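Local coordinates for sulfur oxidation protein soxB (Thermus thermophilus, PDB 2WDD) that hydrolyses sulfur-sulfur bonds in the sulfur oxidation pathway, releasing sulfate from a cysteine S-thiosulfonate, and carries a pair of manganese ions, at residues K390-E395 with Y527-E532; E522-P525 with A531-L534; K249-A252 with A257-L260; L185-V190 with R241-A246. All coordinates share one frame; numbering follows the deposited sequence. Where two conformers were deposited one is given.

Interaction 1: residues K390-E395 with Y527-E532; sequences KAIYPE and YEVLAE
Ile392 lays its terminal methyl, CD1, against helix 526-537, where in the conformer given it meets one branch of the valine side chain (Ile392 CD1 to Val529 CG1 3.6 Å). The two side chains slide past each other in opposite directions, and the same CD1 runs on to the aliphatic start of Glu532, 3.8 Å from its CB. With CG1 of Ile392 anti to the carbonyl carbon (chi1 -64°) and the chain extended beyond it, the methyl reaches across to the neighbouring helix. Within the 5'-nucleotidase-type C-terminal domain, this is where helix 380-392 ends and packs beside helix 526-537. Tyr393, the first residue to leave helical geometry, adds a second contact to Val529: its ring presents an edge to the valine, with Tyr393 CE2 4.1 Å from Val529 CG1, while CG2 of Ile392 lies over one ring face, 3.7 Å above the plane and toward the rim. The side-chain packing between the segments is apolar, the polar ends of Tyr393 and Glu532 both turning to Arg524. Leu432 of strand 431-438 touches both Tyr393 and Val529 from the sheet.

Interaction 2: residues E522-P525 with A531-L534; sequences EPRP and AEYL
Arg524 and Glu532 meet end-on, the guanidinium offering its two terminal nitrogens to the two carboxylate oxygens. NH2 of Arg524 lies 2.8 Å from OE1 of Glu532, with an N-H...O angle of 163°, and NH1 pairs with OE2 just as directly. Glu532 was modelled in two conformers and both lengths belong to the one given; the NH1-OE2 separation is unusually short there, and its exact value is doubtful. Both acceptors lie close to the guanidinium plane, but the carboxylate is turned out of it by 48°, which leaves each oxygen approached from above the carboxylate plane. The salt bridge is therefore two-pronged but twisted. On the arginine side, CG sits between the backbone N and the carbonyl carbon (chi1 63°), and an extended chain from there to NE carries the charge over to the helix; the glutamate is likewise extended beyond CG. NE of the guanidinium is also engaged, hydrogen-bonded to Tyr393 OH, which helps to fix the rotation of the group, and Ile392 packs against both partners. A methionine in place of Arg524 would probably leave the Glu532 carboxylate without its counter-charge and the Tyr393 hydroxyl without its hydrogen-bond partner at NE. The contact lies at the surface. Arg524 is joined through its backbone to Leu432 of strand 431-438, and Pro525, the N-cap residue, leads directly into helix 526-537, so this is a local connection in which the salt bridge ties the helix, two turns along, back to the short, weakly bonded strand that leads into it.

Interaction 3: residues K249-A252 with A257-L260; sequences KARA and AVVL
Van der Waals packing of a charged group over an aliphatic branch makes up the direct contact: the guanidinium of Arg251 lies with one face over CG2 of Val258. The methyl stands 3.5 Å above the guanidinium plane, displaced toward its rim, with Arg251 NE and NH2 each 3.8 Å from Val258 CG2. The two side chains pass at a slant. CG of the arginine, anti to the carbonyl carbon (chi1 -80°), starts an extended chain up to NE that takes the head group from the helix to the beginning of the strand, where NH2 also comes within 4.2 Å of Ala257 CA. Ala250, one residue earlier, points its CB toward the strand and adds a little to the apolar cover.

The polar interactions lie around this packing. Arg251 NH2 forms a salt bridge with OD2 of Asp280 and a hydrogen bond with Gly278 O, while NH1 bonds Asn256 O just before the strand. Asp280 OD2 also accepts the backbone N of Val258, so one carboxylate oxygen links the strand and the arginine. A leucine in place of Arg251 would probably leave Asp280 without its charged mate and the carbonyls of Gly278 and Asn256 without these N-H donors.

Helix 240-252 and strand 257-262 form the second half of a beta-alpha-beta crossover, strand 257-262 lying parallel beside strand 210-217. Chemically, the valine methyl packs under one flat face of a cation whose charge is met by Asp280, consistent with a guanidinium held in place by its polar partners rather than by the methyl.

Interaction 4: residues L185-V190 with R241-A246; sequences LSYNIV and RRLQEA
Arg242 folds along Tyr187, its CB at the edge of the aromatic ring (4.1 Å from CD1) and its CD 3.2 Å from the Tyr187 carbonyl oxygen. A bend at chi3 (-75°) then turns the guanidinium so that one face meets a methyl of Val190, CG1 lying 3.8 Å from CZ and over the centre of the group. The backbone N of Arg242 is bonded to Asp239 OD1 near the start of this helix. Next along, Leu243 comes over a face of the tyrosine ring: its CB makes a CH-pi contact 4.0 Å from the ring centroid, and CD1 extends across to the far rim, 4.0 Å from Tyr187 CD2. The opposite ring face is backed by CB of Asn188, so the ring is held between the helix and its own loop, with its OH in a weak hydrogen bond to Asp239 N. Ala246, a turn after Arg242, directs its CB toward the loop without close approach. The loop carrying Tyr187 runs between strands 183-184 and 190-191. Leu185 bonds the backbone of Met160, in strand 159-160 of one mixed sheet, and Tyr187 that of Gly216, in strand 210-217 of another, so helix 240-252 packs against a loop bonded to both sheets.

The four contacts fall into two pairs in different parts of the chain. Interactions 1 and 2 have centres 5 Å apart, share Glu532 and helix 526-537, and also meet where Val529 CG2 packs 3.5 Å from Arg524 NE. Interactions 3 and 4 are 12 Å apart between centres, use two parts of helix 240-252, and touch through Leu260 CD1 and Leu243 CD1. About 44 Å separates the centres of interactions 1 and 4. In interaction 4 the side chain of Tyr187 lies about 9 Å from that of the manganese ligand His263, and the side chain of Val190 about 7 Å from a bound tertiary-butyl alcohol. Tyr527, in segment 527-532, lines a tertiary-butyl alcohol pocket; the side chain of Arg524 is about 12 Å from a bound tertiary-butyl alcohol.

Interaction 1: residues K390-E395 with Y527-E532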
loop_
_atom_site.group_PDB
_atom_site.type_symbol
_atom_site.label_atom_id
_atom_site.label_comp_id
_atom_site.label_asym_id
_atom_site.label_seq_id
_atom_site.Cartn_x
_atom_site.Cartn_y
_atom_site.Cartn_z
ATOM N N LYS A 390 17.079 14.661 13.201
ATOM C CA LYS A 390 18.408 15.186 13.513
ATOM C C LYS A 390 18.342 16.592 14.100
ATOM O O LYS A 390 19.194 16.978 14.898
ATOM C CB LYS A 390 19.308 15.153 12.282
ATOM C CG LYS A 390 19.776 13.751 11.941
ATOM C CD LYS A 390 21.010 13.788 11.056
ATOM C CE LYS A 390 21.623 12.410 10.887
ATOM N NZ LYS A 390 22.988 12.511 10.299
ATOM N N ALA A 391 17.328 17.359 13.710
ATOM C CA ALA A 391 17.181 18.708 14.240
ATOM C C ALA A 391 16.838 18.663 15.726
ATOM O O ALA A 391 17.345 19.470 16.510
ATOM C CB ALA A 391 16.088 19.483 13.472
ATOM N N ILE A 392 15.971 17.733 16.112
ATOM C CA ILE A 392 15.556 17.633 17.506
ATOM C C ILE A 392 16.501 16.793 18.351
ATOM O O ILE A 392 16.631 17.022 19.567
ATOM C CB ILE A 392 14.094 17.198 17.630
ATOM C CG1 ILE A 392 13.182 18.267 17.018
ATOM C CG2 ILE A 392 13.724 16.955 19.091
ATOM C CD1 ILE A 392 11.765 17.814 16.826
ATOM N N TYR A 393 17.186 15.852 17.709
ATOM C CA TYR A 393 18.158 14.988 18.377
ATOM C C TYR A 393 19.474 15.000 17.608
ATOM O O TYR A 393 19.803 14.065 16.879
ATOM C CB TYR A 393 17.628 13.556 18.454
ATOM C CG TYR A 393 16.293 13.459 19.133
ATOM C CD1 TYR A 393 16.201 13.461 20.515
ATOM C CD2 TYR A 393 15.119 13.367 18.395
ATOM C CE1 TYR A 393 14.980 13.375 21.145
ATOM C CE2 TYR A 393 13.887 13.281 19.013
ATOM C CZ TYR A 393 13.821 13.290 20.394
ATOM O OH TYR A 393 12.602 13.228 21.033
ATOM N N PRO A 394 20.246 16.082 17.757
ATOM C CA PRO A 394 21.512 16.298 17.051
ATOM C C PRO A 394 22.565 15.200 17.244
ATOM O O PRO A 394 23.463 15.055 16.414
ATOM C CB PRO A 394 21.998 17.648 17.601
ATOM C CG PRO A 394 20.767 18.315 18.143
ATOM C CD PRO A 394 19.898 17.202 18.649
ATOM N N GLU A 395 22.444 14.410 18.313
ATOM C CA GLU A 395 23.383 13.321 18.558
ATOM C C GLU A 395 23.207 12.159 17.572
ATOM O O GLU A 395 24.128 11.365 17.365
ATOM C CB GLU A 395 23.226 12.812 19.993
ATOM C CG GLU A 395 23.098 13.924 21.031
ATOM C CD GLU A 395 21.662 14.162 21.487
ATOM O OE1 GLU A 395 21.441 14.223 22.715
ATOM O OE2 GLU A 395 20.764 14.344 20.635
ATOM N N TYR A 527 5.318 11.178 15.002
ATOM C CA TYR A 527 4.549 12.351 14.577
ATOM C C TYR A 527 4.639 13.535 15.536
ATOM O O TYR A 527 4.527 14.683 15.105
ATOM C CB TYR A 527 3.110 12.025 14.171
ATOM C CG TYR A 527 2.387 11.079 15.093
ATOM C CD1 TYR A 527 1.930 11.496 16.344
ATOM C CD2 TYR A 527 2.057 9.794 14.678
ATOM C CE1 TYR A 527 1.226 10.629 17.172
ATOM C CE2 TYR A 527 1.348 8.935 15.492
ATOM C CZ TYR A 527 0.922 9.358 16.733
ATOM O OH TYR A 527 0.242 8.470 17.544
ATOM N N GLU A 528 4.872 13.256 16.821
ATOM C CA GLU A 528 5.044 14.339 17.788
ATOM C C GLU A 528 6.355 15.052 17.475
ATOM O O GLU A 528 6.439 16.285 17.553
ATOM C CB GLU A 528 5.054 13.813 19.224
ATOM C CG GLU A 528 3.684 13.345 19.693
ATOM C CD GLU A 528 3.671 12.852 21.137
ATOM O OE1 GLU A 528 4.715 12.943 21.823
ATOM O OE2 GLU A 528 2.605 12.373 21.584
ATOM N N VAL A 529 7.380 14.283 17.112
ATOM C CA VAL A 529 8.672 14.863 16.784
ATOM C C VAL A 529 8.523 15.708 15.523
ATOM O O VAL A 529 9.016 16.835 15.443
ATOM C CB VAL A 529 9.735 13.746 16.601
ATOM C CG1 VAL A 529 11.070 14.320 16.160
ATOM C CG2 VAL A 529 9.893 12.931 17.887
ATOM N N LEU A 530 7.820 15.161 14.532
ATOM C CA LEU A 530 7.619 15.885 13.290
ATOM C C LEU A 530 6.867 17.185 13.482
ATOM O O LEU A 530 7.251 18.211 12.922
ATOM C CB LEU A 530 6.881 15.016 12.280
ATOM C CG LEU A 530 7.711 13.820 11.821
ATOM C CD1 LEU A 530 6.865 12.924 10.953
ATOM C CD2 LEU A 530 8.960 14.292 11.064
ATOM N N ALA A 531 5.793 17.145 14.266
ATOM C CA ALA A 531 5.001 18.343 14.504
ATOM C C ALA A 531 5.849 19.398 15.224
ATOM O O ALA A 531 5.789 20.566 14.877
ATOM C CB ALA A 531 3.727 18.030 15.278
ATOM N N GLU A 532 6.664 18.971 16.186
ATOM C CA GLU A 532 7.537 19.893 16.911
ATOM C C GLU A 532 8.484 20.609 15.952
ATOM O O GLU A 532 8.673 21.828 16.025
ATOM C CB GLU A 532 8.353 19.129 17.956
ATOM C CG GLU A 532 7.704 19.075 19.320
ATOM C CD GLU A 532 8.529 18.303 20.328
ATOM O OE1 GLU A 532 9.744 18.126 20.106
ATOM O OE2 GLU A 532 7.956 17.862 21.338
#

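Interaction 2: residues E522-P525 with A531-L534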
loop_
_atom_site.group_PDB
_atom_site.type_symbol
_atom_site.label_atom_id
_atom_site.label_comp_id
_atom_site.label_asym_id
_atom_site.label_seq_id
_atom_site.Cartn_x
_atom_site.Cartn_y
_atom_site.Cartn_z
ATOM N N GLU A 522 13.341 8.556 26.197
ATOM C CA GLU A 522 12.039 7.927 26.342
ATOM C C GLU A 522 11.341 7.915 24.984
ATOM O O GLU A 522 11.018 8.966 24.434
ATOM C CB GLU A 522 11.208 8.668 27.393
ATOM C CG GLU A 522 11.893 8.708 28.760
ATOM C CD GLU A 522 11.238 9.665 29.739
ATOM O OE1 GLU A 522 10.000 9.817 29.692
ATOM O OE2 GLU A 522 11.961 10.236 30.587
ATOM N N PRO A 523 11.129 6.717 24.420
ATOM C CA PRO A 523 10.486 6.663 23.096
ATOM C C PRO A 523 9.150 7.394 23.069
ATOM O O PRO A 523 8.339 7.276 23.990
ATOM C CB PRO A 523 10.281 5.159 22.866
ATOM C CG PRO A 523 11.343 4.498 23.710
ATOM C CD PRO A 523 11.482 5.375 24.924
ATOM N N ARG A 524 8.926 8.164 22.013
ATOM C CA ARG A 524 7.672 8.888 21.852
ATOM C C ARG A 524 7.278 8.846 20.379
ATOM O O ARG A 524 8.113 8.585 19.515
ATOM C CB ARG A 524 7.796 10.319 22.348
ATOM C CG ARG A 524 8.796 11.155 21.589
ATOM C CD ARG A 524 8.572 12.620 21.906
ATOM N NE ARG A 524 9.631 13.468 21.378
ATOM C CZ ARG A 524 9.503 14.775 21.174
ATOM N NH1 ARG A 524 8.365 15.386 21.463
ATOM N NH2 ARG A 524 10.524 15.471 20.700
ATOM N N PRO A 525 6.003 9.107 20.081
ATOM C CA PRO A 525 5.555 8.979 18.684
ATOM C C PRO A 525 6.318 9.833 17.690
ATOM O O PRO A 525 6.547 11.014 17.914
ATOM C CB PRO A 525 4.099 9.428 18.736
ATOM C CG PRO A 525 3.692 9.229 20.176
ATOM C CD PRO A 525 4.911 9.538 20.973
ATOM N N ALA A 531 5.793 17.145 14.266
ATOM C CA ALA A 531 5.001 18.343 14.504
ATOM C C ALA A 531 5.849 19.398 15.224
ATOM O O ALA A 531 5.789 20.566 14.877
ATOM C CB ALA A 531 3.727 18.030 15.278
ATOM N N GLU A 532 6.664 18.971 16.186
ATOM C CA GLU A 532 7.537 19.893 16.911
ATOM C C GLU A 532 8.484 20.609 15.952
ATOM O O GLU A 532 8.673 21.828 16.025
ATOM C CB GLU A 532 8.353 19.129 17.956
ATOM C CG GLU A 532 7.704 19.075 19.320
ATOM C CD GLU A 532 8.529 18.303 20.328
ATOM O OE1 GLU A 532 9.744 18.126 20.106
ATOM O OE2 GLU A 532 7.956 17.862 21.338
ATOM N N TYR A 533 9.094 19.846 15.052
ATOM C CA TYR A 533 10.026 20.397 14.086
ATOM C C TYR A 533 9.315 21.344 13.120
ATOM O O TYR A 533 9.743 22.478 12.920
ATOM C CB TYR A 533 10.670 19.263 13.291
ATOM C CG TYR A 533 11.538 19.726 12.143
ATOM C CD1 TYR A 533 12.737 20.381 12.373
ATOM C CD2 TYR A 533 11.142 19.520 10.826
ATOM C CE1 TYR A 533 13.555 20.779 11.313
ATOM C CE2 TYR A 533 11.946 19.916 9.769
ATOM C CZ TYR A 533 13.138 20.556 10.014
ATOM O OH TYR A 533 13.930 20.945 8.953
ATOM N N LEU A 534 8.242 20.860 12.501
ATOM C CA LEU A 534 7.511 21.655 11.520
ATOM C C LEU A 534 6.962 22.972 12.068
ATOM O O LEU A 534 7.079 24.010 11.410
ATOM C CB LEU A 534 6.384 20.832 10.886
ATOM C CG LEU A 534 6.847 19.619 10.069
ATOM C CD1 LEU A 534 5.632 18.802 9.620
ATOM C CD2 LEU A 534 7.663 20.059 8.859
#

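Interaction 3: residues K249-A252 with A257-L260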
loop_
_atom_site.group_PDB
_atom_site.type_symbol
_atom_site.label_atom_id
_atom_site.label_comp_id
_atom_site.label_asym_id
_atom_site.label_seq_id
_atom_site.Cartn_x
_atom_site.Cartn_y
_atom_site.Cartn_z
ATOM N N LYS A 249 -13.000 -26.967 -3.490
ATOM C CA LYS A 249 -14.273 -27.074 -2.789
ATOM C C LYS A 249 -15.322 -26.140 -3.378
ATOM O O LYS A 249 -16.467 -26.538 -3.596
ATOM C CB LYS A 249 -14.094 -26.825 -1.289
ATOM C CG LYS A 249 -15.354 -27.063 -0.465
ATOM C CD LYS A 249 -15.099 -26.811 1.015
ATOM C CE LYS A 249 -16.400 -26.774 1.802
ATOM N NZ LYS A 249 -16.166 -26.510 3.248
ATOM N N ALA A 250 -14.935 -24.898 -3.658
ATOM C CA ALA A 250 -15.866 -23.949 -4.250
ATOM C C ALA A 250 -16.412 -24.522 -5.561
ATOM O O ALA A 250 -17.597 -24.392 -5.861
ATOM C CB ALA A 250 -15.172 -22.610 -4.505
ATOM N N ARG A 251 -15.530 -25.133 -6.345
ATOM C CA ARG A 251 -15.931 -25.713 -7.627
ATOM C C ARG A 251 -16.825 -26.932 -7.438
ATOM O O ARG A 251 -17.777 -27.135 -8.191
ATOM C CB ARG A 251 -14.706 -26.034 -8.478
ATOM C CG ARG A 251 -14.144 -24.801 -9.193
ATOM C CD ARG A 251 -12.905 -25.118 -10.032
ATOM N NE ARG A 251 -12.287 -23.896 -10.549
ATOM C CZ ARG A 251 -12.835 -23.117 -11.474
ATOM N NH1 ARG A 251 -14.005 -23.439 -12.008
ATOM N NH2 ARG A 251 -12.218 -22.012 -11.863
ATOM N N ALA A 252 -16.556 -27.710 -6.396
ATOM C CA ALA A 252 -17.383 -28.880 -6.096
ATOM C C ALA A 252 -18.772 -28.451 -5.637
ATOM O O ALA A 252 -19.753 -29.173 -5.833
ATOM C CB ALA A 252 -16.719 -29.751 -5.057
ATOM N N ALA A 257 -16.617 -20.067 -11.868
ATOM C CA ALA A 257 -15.411 -19.247 -11.926
ATOM C C ALA A 257 -14.939 -18.926 -10.522
ATOM O O ALA A 257 -15.743 -18.862 -9.598
ATOM C CB ALA A 257 -15.676 -17.962 -12.695
ATOM N N VAL A 258 -13.636 -18.721 -10.373
ATOM C CA VAL A 258 -13.060 -18.449 -9.063
ATOM C C VAL A 258 -12.189 -17.198 -9.089
ATOM O O VAL A 258 -11.276 -17.087 -9.902
ATOM C CB VAL A 258 -12.261 -19.671 -8.555
ATOM C CG1 VAL A 258 -11.521 -19.340 -7.244
ATOM C CG2 VAL A 258 -13.188 -20.874 -8.363
ATOM N N VAL A 259 -12.493 -16.264 -8.199
ATOM C CA VAL A 259 -11.740 -15.019 -8.076
ATOM C C VAL A 259 -11.058 -15.030 -6.714
ATOM O O VAL A 259 -11.723 -15.254 -5.705
ATOM C CB VAL A 259 -12.682 -13.796 -8.163
ATOM C CG1 VAL A 259 -11.891 -12.482 -8.010
ATOM C CG2 VAL A 259 -13.489 -13.819 -9.459
ATOM N N LEU A 260 -9.751 -14.771 -6.681
ATOM C CA LEU A 260 -9.038 -14.685 -5.408
ATOM C C LEU A 260 -8.866 -13.203 -5.061
ATOM O O LEU A 260 -8.217 -12.484 -5.801
ATOM C CB LEU A 260 -7.656 -15.351 -5.487
ATOM C CG LEU A 260 -6.813 -15.243 -4.204
ATOM C CD1 LEU A 260 -7.440 -16.094 -3.092
ATOM C CD2 LEU A 260 -5.384 -15.672 -4.454
#

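Interaction 4: residues L185-V190 with R241-A246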
loop_
_atom_site.group_PDB
_atom_site.type_symbol
_atom_site.label_atom_id
_atom_site.label_comp_id
_atom_site.label_asym_id
_atom_site.label_seq_id
_atom_site.Cartn_x
_atom_site.Cartn_y
_atom_site.Cartn_z
ATOM N N LEU A 185 -13.449 -12.476 4.447
ATOM C CA LEU A 185 -12.976 -13.768 3.953
ATOM C C LEU A 185 -11.478 -13.928 4.184
ATOM O O LEU A 185 -10.726 -12.963 4.063
ATOM C CB LEU A 185 -13.230 -13.885 2.442
ATOM C CG LEU A 185 -14.665 -13.758 1.948
ATOM C CD1 LEU A 185 -14.702 -13.758 0.421
ATOM C CD2 LEU A 185 -15.519 -14.898 2.510
ATOM N N SER A 186 -11.049 -15.159 4.445
ATOM C CA SER A 186 -9.632 -15.492 4.551
ATOM C C SER A 186 -9.467 -16.990 4.719
ATOM O O SER A 186 -9.941 -17.560 5.704
ATOM C CB SER A 186 -8.947 -14.748 5.702
ATOM O OG SER A 186 -8.598 -13.417 5.325
ATOM N N TYR A 187 -8.816 -17.636 3.759
ATOM C CA TYR A 187 -8.592 -19.075 3.851
ATOM C C TYR A 187 -7.434 -19.358 4.808
ATOM O O TYR A 187 -7.322 -20.458 5.363
ATOM C CB TYR A 187 -8.249 -19.659 2.465
ATOM C CG TYR A 187 -6.773 -19.550 2.119
ATOM C CD1 TYR A 187 -5.881 -20.573 2.440
ATOM C CD2 TYR A 187 -6.254 -18.380 1.579
ATOM C CE1 TYR A 187 -4.525 -20.458 2.176
ATOM C CE2 TYR A 187 -4.893 -18.243 1.336
ATOM C CZ TYR A 187 -4.034 -19.283 1.625
ATOM O OH TYR A 187 -2.687 -19.146 1.387
ATOM N N ASN A 188 -6.564 -18.363 4.995
ATOM C CA ASN A 188 -5.317 -18.563 5.715
ATOM C C ASN A 188 -5.168 -18.189 7.184
ATOM O O ASN A 188 -4.150 -18.525 7.788
ATOM C CB ASN A 188 -4.130 -18.010 4.910
ATOM C CG ASN A 188 -4.226 -16.511 4.663
ATOM O OD1 ASN A 188 -5.297 -15.970 4.358
ATOM N ND2 ASN A 188 -3.094 -15.825 4.805
ATOM N N ILE A 189 -6.136 -17.475 7.742
ATOM C CA ILE A 189 -6.053 -17.078 9.144
ATOM C C ILE A 189 -6.619 -18.239 9.955
ATOM O O ILE A 189 -7.812 -18.526 9.885
ATOM C CB ILE A 189 -6.798 -15.763 9.407
ATOM C CG1 ILE A 189 -6.176 -14.637 8.566
ATOM C CG2 ILE A 189 -6.723 -15.379 10.899
ATOM C CD1 ILE A 189 -6.954 -13.343 8.581
ATOM N N VAL A 190 -5.746 -18.921 10.689
ATOM C CA VAL A 190 -6.149 -20.093 11.459
ATOM C C VAL A 190 -5.626 -19.988 12.878
ATOM O O VAL A 190 -4.717 -19.209 13.166
ATOM C CB VAL A 190 -5.641 -21.398 10.787
ATOM C CG1 VAL A 190 -6.095 -21.470 9.320
ATOM C CG2 VAL A 190 -4.109 -21.515 10.892
ATOM N N ARG A 241 -1.724 -25.909 0.023
ATOM C CA ARG A 241 -2.661 -27.025 0.108
ATOM C C ARG A 241 -4.058 -26.539 0.472
ATOM O O ARG A 241 -5.035 -26.854 -0.207
ATOM C CB ARG A 241 -2.180 -28.027 1.164
ATOM C CG ARG A 241 -2.341 -29.488 0.779
ATOM C CD ARG A 241 -2.274 -30.380 2.015
ATOM N NE ARG A 241 -3.438 -30.188 2.876
ATOM C CZ ARG A 241 -3.451 -29.421 3.962
ATOM N NH1 ARG A 241 -2.354 -28.778 4.338
ATOM N NH2 ARG A 241 -4.563 -29.301 4.676
ATOM N N ARG A 242 -4.148 -25.778 1.558
ATOM C CA ARG A 242 -5.420 -25.245 2.023
ATOM C C ARG A 242 -6.059 -24.348 0.957
ATOM O O ARG A 242 -7.276 -24.348 0.782
ATOM C CB ARG A 242 -5.228 -24.476 3.337
ATOM C CG ARG A 242 -6.452 -24.448 4.240
ATOM C CD ARG A 242 -6.286 -23.478 5.414
ATOM N NE ARG A 242 -5.400 -23.985 6.464
ATOM C CZ ARG A 242 -5.778 -24.797 7.449
ATOM N NH1 ARG A 242 -7.028 -25.239 7.511
ATOM N NH2 ARG A 242 -4.902 -25.176 8.372
ATOM N N LEU A 243 -5.230 -23.578 0.252
ATOM C CA LEU A 243 -5.741 -22.696 -0.799
ATOM C C LEU A 243 -6.310 -23.533 -1.941
ATOM O O LEU A 243 -7.406 -23.261 -2.429
ATOM C CB LEU A 243 -4.631 -21.772 -1.319
ATOM C CG LEU A 243 -5.047 -20.806 -2.445
ATOM C CD1 LEU A 243 -6.291 -19.989 -2.094
ATOM C CD2 LEU A 243 -3.874 -19.889 -2.819
ATOM N N GLN A 244 -5.555 -24.545 -2.360
ATOM C CA GLN A 244 -5.991 -25.433 -3.440
ATOM C C GLN A 244 -7.280 -26.158 -3.085
ATOM O O GLN A 244 -8.175 -26.292 -3.917
ATOM C CB GLN A 244 -4.909 -26.453 -3.784
ATOM C CG GLN A 244 -5.262 -27.338 -4.989
ATOM C CD GLN A 244 -5.406 -26.546 -6.283
ATOM O OE1 GLN A 244 -4.415 -26.249 -6.954
ATOM N NE2 GLN A 244 -6.644 -26.221 -6.651
ATOM N N GLU A 245 -7.387 -26.629 -1.846
ATOM C CA GLU A 245 -8.588 -27.326 -1.421
ATOM C C GLU A 245 -9.794 -26.388 -1.369
ATOM O O GLU A 245 -10.915 -26.779 -1.685
ATOM C CB GLU A 245 -8.337 -28.048 -0.096
ATOM C CG GLU A 245 -7.165 -29.024 -0.201
ATOM C CD GLU A 245 -6.939 -29.848 1.052
ATOM O OE1 GLU A 245 -7.707 -29.695 2.024
ATOM O OE2 GLU A 245 -5.985 -30.657 1.057
ATOM N N ALA A 246 -9.550 -25.126 -1.022
ATOM C CA ALA A 246 -10.625 -24.145 -0.981
ATOM C C ALA A 246 -11.144 -23.889 -2.401
ATOM O O ALA A 246 -12.352 -23.811 -2.635
ATOM C CB ALA A 246 -10.138 -22.843 -0.338
#